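Acetylacetone-cleaving enzyme (Acinetobacter johnsonii, PDB 3BAL) catalyses the oxygen-dependent cleavage of acetylacetone to methylglyoxal and acetate, working as a homotetramer that binds one iron cation per subunit. Local coordinates at residues 46-51 with 114-119; 63-68 with 120-125; 77-82 with 102-107. All coordinates share one frame; numbering follows the deposited sequence.

Contact 1. Residues 46-51 with 114-119; sequences SWTAIF and QFYMTF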
# COMPACT_ATOMS: atom_id res chain seq x y z
N SER A 46 -6.89 3.94 1.42
CA SER A 46 -6.36 4.71 2.53
C SER A 46 -7.11 6.04 2.64
O SER A 46 -7.71 6.49 1.66
CB SER A 46 -4.87 4.97 2.33
OG SER A 46 -4.66 5.65 1.11
N TRP A 47 -7.10 6.65 3.82
CA TRP A 47 -7.77 7.93 4.05
C TRP A 47 -7.04 8.73 5.12
O TRP A 47 -6.31 8.16 5.93
CB TRP A 47 -9.26 7.73 4.41
CG TRP A 47 -9.55 6.66 5.43
CD1 TRP A 47 -9.35 5.31 5.30
CD2 TRP A 47 -10.13 6.86 6.73
NE1 TRP A 47 -9.76 4.66 6.44
CE2 TRP A 47 -10.24 5.58 7.34
CE3 TRP A 47 -10.56 7.99 7.45
CZ2 TRP A 47 -10.77 5.40 8.63
CZ3 TRP A 47 -11.08 7.81 8.73
CH2 TRP A 47 -11.18 6.52 9.31
N THR A 48 -7.23 10.05 5.12
CA THR A 48 -6.54 10.95 6.06
C THR A 48 -7.45 11.99 6.71
O THR A 48 -8.28 12.61 6.05
CB THR A 48 -5.41 11.70 5.32
OG1 THR A 48 -4.53 10.75 4.70
CG2 THR A 48 -4.62 12.57 6.28
N ALA A 49 -7.26 12.20 8.01
CA ALA A 49 -8.10 13.16 8.74
C ALA A 49 -7.39 13.84 9.90
O ALA A 49 -6.33 13.40 10.34
CB ALA A 49 -9.37 12.46 9.24
N ILE A 50 -7.98 14.93 10.40
CA ILE A 50 -7.43 15.67 11.53
C ILE A 50 -8.52 15.83 12.62
O ILE A 50 -9.69 16.03 12.30
CB ILE A 50 -6.85 17.05 11.07
CG1 ILE A 50 -6.19 17.76 12.26
CG2 ILE A 50 -7.93 17.91 10.43
CD1 ILE A 50 -5.24 18.87 11.83
N PHE A 51 -8.13 15.72 13.89
CA PHE A 51 -9.10 15.79 14.99
C PHE A 51 -8.78 16.79 16.11
O PHE A 51 -7.62 16.96 16.49
CB PHE A 51 -9.28 14.40 15.63
CG PHE A 51 -9.55 13.29 14.65
CD1 PHE A 51 -8.52 12.79 13.85
CD2 PHE A 51 -10.83 12.77 14.49
CE1 PHE A 51 -8.76 11.79 12.90
CE2 PHE A 51 -11.09 11.77 13.55
CZ PHE A 51 -10.04 11.28 12.75
N GLN A 114 -5.05 17.79 19.75
CA GLN A 114 -5.22 17.79 18.30
C GLN A 114 -4.23 16.78 17.69
O GLN A 114 -3.08 16.71 18.12
CB GLN A 114 -4.97 19.18 17.68
CG GLN A 114 -5.02 19.18 16.13
CD GLN A 114 -4.79 20.54 15.48
OE1 GLN A 114 -5.70 21.37 15.40
NE2 GLN A 114 -3.56 20.78 15.01
N PHE A 115 -4.70 16.00 16.73
CA PHE A 115 -3.84 15.04 16.05
C PHE A 115 -4.28 14.78 14.61
O PHE A 115 -5.48 14.79 14.29
CB PHE A 115 -3.74 13.71 16.85
CG PHE A 115 -4.96 12.82 16.72
CD1 PHE A 115 -4.99 11.80 15.78
CD2 PHE A 115 -6.05 12.98 17.57
CE1 PHE A 115 -6.09 10.94 15.68
CE2 PHE A 115 -7.16 12.13 17.48
CZ PHE A 115 -7.18 11.11 16.54
N TYR A 116 -3.28 14.59 13.75
CA TYR A 116 -3.44 14.32 12.32
C TYR A 116 -3.14 12.82 12.15
O TYR A 116 -2.21 12.31 12.78
CB TYR A 116 -2.41 15.16 11.55
CG TYR A 116 -2.19 14.78 10.10
CD1 TYR A 116 -2.91 15.39 9.07
CD2 TYR A 116 -1.22 13.83 9.75
CE1 TYR A 116 -2.66 15.07 7.73
CE2 TYR A 116 -0.98 13.49 8.41
CZ TYR A 116 -1.70 14.12 7.41
OH TYR A 116 -1.44 13.81 6.09
N MET A 117 -3.90 12.11 11.32
CA MET A 117 -3.66 10.69 11.15
C MET A 117 -4.06 10.15 9.78
O MET A 117 -5.05 10.58 9.18
CB MET A 117 -4.39 9.92 12.26
CG MET A 117 -4.16 8.41 12.31
SD MET A 117 -4.62 7.72 13.95
CE MET A 117 -3.96 6.03 13.85
N THR A 118 -3.27 9.19 9.29
CA THR A 118 -3.53 8.53 8.01
C THR A 118 -3.88 7.08 8.34
O THR A 118 -3.29 6.50 9.26
CB THR A 118 -2.28 8.57 7.08
OG1 THR A 118 -1.13 8.11 7.79
CG2 THR A 118 -2.02 9.99 6.58
N PHE A 119 -4.85 6.51 7.63
CA PHE A 119 -5.28 5.13 7.87
C PHE A 119 -5.27 4.31 6.58
O PHE A 119 -5.65 4.80 5.52
CB PHE A 119 -6.72 5.05 8.42
CG PHE A 119 -7.02 5.99 9.56
CD1 PHE A 119 -7.40 7.31 9.30
CD2 PHE A 119 -6.96 5.56 10.88
CE1 PHE A 119 -7.72 8.18 10.35
CE2 PHE A 119 -7.27 6.42 11.94
CZ PHE A 119 -7.65 7.74 11.67
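The W47 and F119 rings stack face to face where two central antiparallel strands of the cupin jelly roll, 46-51 and 114-119, run side by side. Six backbone hydrogen bonds join the strands in the pairs W47-F119, A49-M117 and F51-F115; the straightest, A49 N to M117 O, has an N-H...O angle of 170°.

The tightly packed side is the face carrying W47, F51, F115, M117 and F119, which looks into the barrel. The six-membered ring of W47 lies 4.2 Å, centroid to centroid, from the F119 ring, their planes 22° apart, while F119 CB sits over the five-membered ring. W47 reaches across because its CG stands between backbone N and carbonyl carbon (chi1 45°). On the opposite face of the F119 ring lies CG of M117 from its own strand. Farther along, F51 and F115 are nearly parallel but slid apart, their rings barely overlapping.

On the face of T48, I50, Y116 and T118 the cross-strand contacts are sparser, and a second subunit contributes to the packing. Here T48 CG2 approaches Y116 OH at 3.4 Å. T48 OG1 hydrogen-bonds E69 of the second subunit, and Y116 stacks on F71 of that subunit. The closest ring atoms on the inner face are F51 CD1 and F115 CZ, 3.4 Å apart.

Contact 2. Residues 63-68 with 120-125; sequences IHAGPG and LGPLNF. With ZN (zinc ion), chain E.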
# COMPACT_ATOMS: atom_id res chain seq x y z
N ILE A 63 -10.81 -1.79 16.27
CA ILE A 63 -9.62 -2.50 15.86
C ILE A 63 -9.16 -1.93 14.52
O ILE A 63 -9.98 -1.68 13.63
CB ILE A 63 -9.91 -4.01 15.69
CG1 ILE A 63 -10.31 -4.62 17.03
CG2 ILE A 63 -8.70 -4.71 15.10
CD1 ILE A 63 -10.75 -6.07 16.95
N HIS A 64 -7.85 -1.71 14.37
CA HIS A 64 -7.28 -1.21 13.13
C HIS A 64 -7.03 -2.39 12.19
O HIS A 64 -6.23 -3.28 12.50
CB HIS A 64 -5.96 -0.48 13.39
CG HIS A 64 -6.15 0.87 14.00
ND1 HIS A 64 -6.00 2.04 13.28
CD2 HIS A 64 -6.54 1.25 15.24
CE1 HIS A 64 -6.30 3.07 14.05
NE2 HIS A 64 -6.63 2.62 15.24
N ALA A 65 -7.72 -2.41 11.06
CA ALA A 65 -7.56 -3.49 10.10
C ALA A 65 -6.20 -3.41 9.39
O ALA A 65 -5.66 -4.43 8.96
CB ALA A 65 -8.69 -3.44 9.08
N GLY A 66 -5.67 -2.20 9.27
CA GLY A 66 -4.39 -1.98 8.63
C GLY A 66 -3.57 -0.96 9.40
O GLY A 66 -4.06 -0.43 10.40
N PRO A 67 -2.34 -0.65 8.97
CA PRO A 67 -1.50 0.32 9.67
C PRO A 67 -2.03 1.76 9.65
O PRO A 67 -2.63 2.20 8.67
CB PRO A 67 -0.16 0.20 8.95
CG PRO A 67 -0.59 -0.07 7.53
CD PRO A 67 -1.67 -1.12 7.74
N GLY A 68 -1.80 2.47 10.75
CA GLY A 68 -2.22 3.86 10.87
C GLY A 68 -1.08 4.64 11.51
O GLY A 68 -0.39 4.11 12.39
N LEU A 120 -4.84 3.05 6.68
CA LEU A 120 -4.86 2.14 5.54
C LEU A 120 -5.91 1.10 5.93
O LEU A 120 -5.75 0.37 6.92
CB LEU A 120 -3.50 1.46 5.32
CG LEU A 120 -3.47 0.50 4.12
CD1 LEU A 120 -3.84 1.25 2.84
CD2 LEU A 120 -2.09 -0.11 3.98
N GLY A 121 -7.01 1.05 5.19
CA GLY A 121 -8.06 0.11 5.52
C GLY A 121 -9.04 0.70 6.52
O GLY A 121 -8.92 1.86 6.91
N PRO A 122 -10.03 -0.09 6.96
CA PRO A 122 -11.05 0.36 7.91
C PRO A 122 -10.74 0.21 9.39
O PRO A 122 -9.80 -0.48 9.80
CB PRO A 122 -12.26 -0.49 7.53
CG PRO A 122 -11.59 -1.82 7.23
CD PRO A 122 -10.39 -1.41 6.39
N LEU A 123 -11.57 0.87 10.20
CA LEU A 123 -11.49 0.80 11.65
C LEU A 123 -12.75 0.03 12.01
O LEU A 123 -13.86 0.49 11.74
CB LEU A 123 -11.52 2.18 12.29
CG LEU A 123 -10.40 3.14 11.91
CD1 LEU A 123 -10.43 4.30 12.89
CD2 LEU A 123 -9.05 2.44 11.95
N ASN A 124 -12.59 -1.14 12.60
CA ASN A 124 -13.73 -1.95 12.98
C ASN A 124 -14.18 -1.70 14.41
O ASN A 124 -13.49 -2.07 15.36
CB ASN A 124 -13.43 -3.44 12.78
CG ASN A 124 -13.24 -3.81 11.32
OD1 ASN A 124 -13.74 -3.13 10.42
ND2 ASN A 124 -12.52 -4.90 11.08
N PHE A 125 -15.32 -1.04 14.57
CA PHE A 125 -15.83 -0.77 15.90
C PHE A 125 -16.55 -2.02 16.39
O PHE A 125 -17.33 -2.61 15.65
CB PHE A 125 -16.74 0.46 15.88
CG PHE A 125 -15.99 1.74 15.63
CD1 PHE A 125 -15.67 2.14 14.33
CD2 PHE A 125 -15.56 2.53 16.69
CE1 PHE A 125 -14.92 3.29 14.09
CE2 PHE A 125 -14.81 3.69 16.47
CZ PHE A 125 -14.49 4.07 15.16
ZN ZN E . -7.35 3.60 16.92
O HOH W 1 -7.02 0.43 9.37
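Between G66 on one side and L120 and P122 on the other, a water takes the place of direct backbone pairing, at the point where regular strand pairing has ended after H64 and L123. It accepts from G66 N at 3.0 Å and lies within donating distance of both L120 O and P122 O, though it cannot serve every nearby acceptor at once. G66 N itself is badly angled toward L120 O, so the water bridges what the backbones do not join directly.

On one flank of the water the chains pair as antiparallel strands: I63 N bonds to N124 O, and N124 N returns to I63 O. Two isolated bonds follow, A65 N to P122 O at 3.1 Å and, on the other flank, L120 N to P67 O. G66 comes so near to L120 O, with its CA 3.2 Å from that oxygen, that a beta carbon would clash there. At phi 88° a side chain at G121 would likewise press on the preceding carbonyl oxygen.

Among the side chains, L123 lies alongside H64 and lays CD2 over one face of the imidazole, 3.4 Å from H64 ND1 and offset toward the rim. This CH-pi contact backs the ring whose far nitrogen, H64 NE2, binds the zinc ion at 2.1 Å. The enzyme's cofactor is iron, and zinc probably takes its position in this crystal. A65 CB packs against P122 CD, and P67 CG against L120 CD2. A65 and P122 also touch P122 and A65 of the third subunit, respectively, putting this edge at a subunit interface. With H62 and H104 completing the protein ligands, H64 belongs to the three-histidine metal centre of this cupin.

Contact 3. Residues 77-82 with 102-107; sequences MEVRGG and ALHGKT. With ZN (zinc ion), chain E.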
# COMPACT_ATOMS: atom_id res chain seq x y z
N MET A 77 -2.30 12.09 24.45
CA MET A 77 -3.19 11.00 24.04
C MET A 77 -2.79 9.64 24.63
O MET A 77 -1.65 9.20 24.46
CB MET A 77 -3.23 10.92 22.50
CG MET A 77 -4.04 9.76 21.93
SD MET A 77 -4.16 9.84 20.13
CE MET A 77 -2.49 9.36 19.69
N GLU A 78 -3.72 8.98 25.32
CA GLU A 78 -3.46 7.66 25.92
C GLU A 78 -3.94 6.57 24.98
O GLU A 78 -5.14 6.37 24.81
CB GLU A 78 -4.19 7.53 27.27
CG GLU A 78 -3.53 8.29 28.43
CD GLU A 78 -4.46 8.43 29.63
OE1 GLU A 78 -5.38 7.61 29.79
OE2 GLU A 78 -4.26 9.37 30.44
N VAL A 79 -2.99 5.86 24.37
CA VAL A 79 -3.30 4.79 23.42
C VAL A 79 -3.01 3.42 24.03
O VAL A 79 -2.00 3.23 24.71
CB VAL A 79 -2.45 4.91 22.14
CG1 VAL A 79 -3.03 4.02 21.05
CG2 VAL A 79 -2.39 6.36 21.68
N ARG A 80 -3.90 2.47 23.77
CA ARG A 80 -3.75 1.12 24.29
C ARG A 80 -3.65 1.10 25.81
O ARG A 80 -2.88 0.33 26.39
CB ARG A 80 -2.54 0.44 23.65
CG ARG A 80 -2.78 0.05 22.20
CD ARG A 80 -1.54 -0.46 21.49
NE ARG A 80 -0.65 0.62 21.08
CZ ARG A 80 0.44 1.00 21.75
NH1 ARG A 80 0.78 0.39 22.88
NH2 ARG A 80 1.17 2.01 21.29
N GLY A 81 -4.43 1.96 26.46
CA GLY A 81 -4.42 2.02 27.91
C GLY A 81 -3.49 3.04 28.54
O GLY A 81 -3.51 3.23 29.75
N GLY A 82 -2.67 3.69 27.72
CA GLY A 82 -1.75 4.68 28.24
C GLY A 82 -0.54 4.05 28.91
O GLY A 82 -0.52 2.85 29.16
N ALA A 102 -4.13 -3.63 15.89
CA ALA A 102 -4.11 -2.85 17.13
C ALA A 102 -5.52 -2.67 17.69
O ALA A 102 -6.42 -2.21 17.01
CB ALA A 102 -3.46 -1.50 16.89
N LEU A 103 -5.69 -3.04 18.96
CA LEU A 103 -6.98 -2.92 19.64
C LEU A 103 -7.01 -1.68 20.52
O LEU A 103 -6.26 -1.58 21.49
CB LEU A 103 -7.23 -4.16 20.51
CG LEU A 103 -8.52 -4.18 21.32
CD1 LEU A 103 -9.73 -4.17 20.40
CD2 LEU A 103 -8.53 -5.43 22.19
N HIS A 104 -7.89 -0.74 20.18
CA HIS A 104 -8.03 0.50 20.94
C HIS A 104 -9.38 0.58 21.65
O HIS A 104 -10.35 1.11 21.11
CB HIS A 104 -7.84 1.70 20.01
CG HIS A 104 -6.47 1.77 19.40
ND1 HIS A 104 -6.20 2.54 18.29
CD2 HIS A 104 -5.30 1.20 19.76
CE1 HIS A 104 -4.91 2.43 17.99
NE2 HIS A 104 -4.35 1.63 18.87
N GLY A 105 -9.41 0.06 22.88
CA GLY A 105 -10.62 0.04 23.68
C GLY A 105 -11.24 1.40 23.95
O GLY A 105 -12.45 1.58 23.78
N LYS A 106 -10.42 2.35 24.38
CA LYS A 106 -10.90 3.69 24.67
C LYS A 106 -9.78 4.74 24.58
O LYS A 106 -9.32 5.25 25.60
CB LYS A 106 -11.55 3.71 26.07
CG LYS A 106 -12.33 4.97 26.41
CD LYS A 106 -12.99 4.85 27.77
CE LYS A 106 -13.78 6.10 28.11
NZ LYS A 106 -14.37 6.08 29.48
N THR A 107 -9.32 5.05 23.37
CA THR A 107 -8.28 6.06 23.20
C THR A 107 -8.80 7.31 23.92
O THR A 107 -9.89 7.81 23.59
CB THR A 107 -8.01 6.35 21.70
OG1 THR A 107 -7.48 5.17 21.08
CG2 THR A 107 -7.01 7.48 21.54
ZN ZN E . -7.35 3.60 16.92
O HOH W 2 -6.08 4.30 26.30
O HOH W 3 -6.58 2.93 22.61
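In the metal site of the cupin barrel, V79 and R80 of the strand end and turn 77-82 pack against the ligand H104 of 102-107. H104 ND1 binds the zinc ion at 2.1 Å, joined there by H62 and H64. From strand 76-79, V79 brings a methyl over one face of the imidazole: CG1, anti to the backbone N (chi1 -165°), makes a CH-pi contact 3.5 Å from H104 NE2. R80 comes instead at the ring edge, near its plane, with CG 3.7 Å from H104 CD2. Beyond CG the arginine chain bends, and its guanidinium plane is turned 45° from the imidazole.

The polar ends of both residues converge on E98, which forms a salt bridge with R80 NE and accepts a hydrogen bond from H104 NE2. E98 is thus a second-shell residue that, with the metal bond at ND1, helps fix the rotation of the H104 ring; its negative charge may also make the imidazole a stronger donor to the metal.

No direct hydrogen bond links the two backbones here. Instead, one water connects R80 N with T107 OG1, 2.9 Å from the latter, and another donates to E78 O and accepts from G81 N, with a weak bond to K106 O. T107 CG2 meets M77 CG at 3.8 Å, an apolar contact beside the water-mediated ones.

After strand 76-79 the chain makes a type I' turn from V79 to G82, held by G82 N to V79 O. H104, hydrogen-bonded to an acidic second-shell partner, is the third protein ligand of this three-histidine cupin centre.

Contacts 1 and 2 interleave along the chain: strand 46-53 leads into 57-64, and strand 113-120 into 123-126. Their centres lie 12 Å apart, and they touch through W47 NE1, which probably hydrogen-bonds G121 O, and where M117 CE packs on H64 CE1. Contact 3 falls between the segments of both others in sequence. Its centre is about 14 Å from that of contact 2 and 16 Å from that of contact 1. Strands 57-64 and 103-104 are sheet neighbours, so contacts 2 and 3 bring H64 and H104 to the same zinc ion. The two sheets of the jelly roll thus meet at the metal, M117 of the contact 1 sheet packing beside a histidine supplied by the other.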